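PDB 4OMZ: NolR from Sinorhizobium fredii, which probably binds DNA as an ArsR-family winged helix-turn-helix transcription regulator of rhizobial nodulation and symbiosis genes. Local coordinates for residues Ser64-Arg67 / Leu71-Thr74. Residues are numbered along the deposited sequence; the frame is centred on the assembly and turned at random.
Sequences SKLR and LVST
In the winged helix-turn-helix domain of this ArsR-family regulator, the last turn of helix 56-68, the probable recognition helix, meets the chain that leads into the first wing strand, 73-77, where Leu66 and Arg67 touch Leu71, Val72 and Thr74. The turn between helix and strand is closed by a backbone hydrogen bond: Leu71 N donates to Leu66 O over 3.0 Å with an N-H...O angle of 161°. Leu71 CB lies 3.5 Å from Leu66 O, so the side chain starts beside the carbonyl that holds its own amide. The two leucine side chains cross at about a right angle and meet through methyls, Leu66 CD2 to Leu71 CD1 at 4.0 Å. Helix 56-68 packs through Leu66 on Ile34 and Leu35 of helix 29-40, and the chain entering the wing packs through Leu71 on Phe22 and Ala25 of helix 10-26. Strand 73-77 pairs antiparallel with strand 80-84 to form the wing, and its approach is packed against the helix by Val72. With CG1 anti to the carbonyl carbon (chi1 -74°), Val72 CG2 falls between the backbone N and the carbonyl carbon and meets Arg67 CG at 3.6 Å. Beyond it the arginine chain bends at chi3 (86°), and Thr74 CG2 sits over one face of the guanidinium, offset toward its rim and 4.1 Å from Arg67 NH1. That nitrogen also makes a weak hydrogen bond to Tyr83 OH on strand 80-84. A water donates to Val72 O at 2.8 Å and, weakly, to Arg67 O, bridging the two backbones.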
loop_
_atom_site.group_PDB
_atom_site.type_symbol
_atom_site.label_atom_id
_atom_site.label_comp_id
_atom_site.label_asym_id
_atom_site.label_seq_id
_atom_site.Cartn_x
_atom_site.Cartn_y
_atom_site.Cartn_z
ATOM N N SER A 64 4.350 -3.579 16.071
ATOM C CA SER A 64 2.993 -3.632 16.585
ATOM C C SER A 64 1.975 -3.426 15.468
ATOM O O SER A 64 0.983 -4.166 15.392
ATOM C CB SER A 64 2.793 -2.589 17.687
ATOM O OG SER A 64 1.416 -2.325 17.897
ATOM N N LYS A 65 2.224 -2.456 14.582
ATOM C CA LYS A 65 1.207 -2.248 13.532
ATOM C C LYS A 65 1.189 -3.422 12.528
ATOM O O LYS A 65 0.133 -3.782 11.982
ATOM C CB LYS A 65 1.416 -0.916 12.814
ATOM C CG LYS A 65 0.734 -0.852 11.447
ATOM C CD LYS A 65 -0.255 0.312 11.359
ATOM C CE LYS A 65 -1.194 0.192 10.159
ATOM N NZ LYS A 65 -1.712 1.514 9.707
ATOM N N LEU A 66 2.361 -4.010 12.297
ATOM C CA LEU A 66 2.487 -5.181 11.441
ATOM C C LEU A 66 1.804 -6.400 12.050
ATOM O O LEU A 66 1.219 -7.207 11.326
ATOM C CB LEU A 66 3.961 -5.502 11.178
ATOM C CG LEU A 66 4.784 -4.616 10.242
ATOM C CD1 LEU A 66 6.215 -5.142 10.080
ATOM C CD2 LEU A 66 4.084 -4.525 8.899
ATOM N N ARG A 67 1.896 -6.548 13.372
ATOM C CA ARG A 67 1.244 -7.669 14.048
ATOM C C ARG A 67 -0.262 -7.483 13.980
ATOM O O ARG A 67 -1.013 -8.461 13.885
ATOM C CB ARG A 67 1.674 -7.807 15.514
ATOM C CG ARG A 67 3.085 -8.333 15.749
ATOM C CD ARG A 67 3.371 -8.460 17.238
ATOM N NE ARG A 67 2.916 -9.748 17.753
ATOM C CZ ARG A 67 3.521 -10.418 18.729
ATOM N NH1 ARG A 67 4.596 -9.907 19.317
ATOM N NH2 ARG A 67 3.047 -11.592 19.130
ATOM N N LEU A 71 0.872 -9.824 9.872
ATOM C CA LEU A 71 1.852 -9.904 8.795
ATOM C C LEU A 71 3.184 -10.503 9.232
ATOM O O LEU A 71 4.065 -10.734 8.400
ATOM C CB LEU A 71 2.090 -8.518 8.194
ATOM C CG LEU A 71 0.852 -7.838 7.602
ATOM C CD1 LEU A 71 1.203 -6.486 7.024
ATOM C CD2 LEU A 71 0.214 -8.726 6.545
ATOM N N VAL A 72 3.341 -10.740 10.532
ATOM C CA VAL A 72 4.584 -11.301 11.043
ATOM C C VAL A 72 4.356 -12.447 12.012
ATOM O O VAL A 72 3.355 -12.495 12.724
ATOM C CB VAL A 72 5.462 -10.232 11.744
ATOM C CG1 VAL A 72 6.112 -9.318 10.723
ATOM C CG2 VAL A 72 4.650 -9.439 12.747
ATOM N N SER A 73 5.309 -13.367 12.026
ATOM C CA SER A 73 5.309 -14.484 12.946
ATOM C C SER A 73 6.456 -14.309 13.938
ATOM O O SER A 73 7.453 -13.629 13.648
ATOM C CB SER A 73 5.455 -15.798 12.187
ATOM O OG SER A 73 4.320 -16.039 11.376
ATOM N N THR A 74 6.325 -14.933 15.101
ATOM C CA THR A 74 7.347 -14.824 16.126
ATOM C C THR A 74 7.739 -16.194 16.632
ATOM O O THR A 74 6.984 -17.156 16.519
ATOM C CB THR A 74 6.879 -13.980 17.333
ATOM O OG1 THR A 74 5.756 -14.610 17.965
ATOM C CG2 THR A 74 6.513 -12.566 16.906
HETATM O O HOH W 1 1.089 -11.117 13.479
#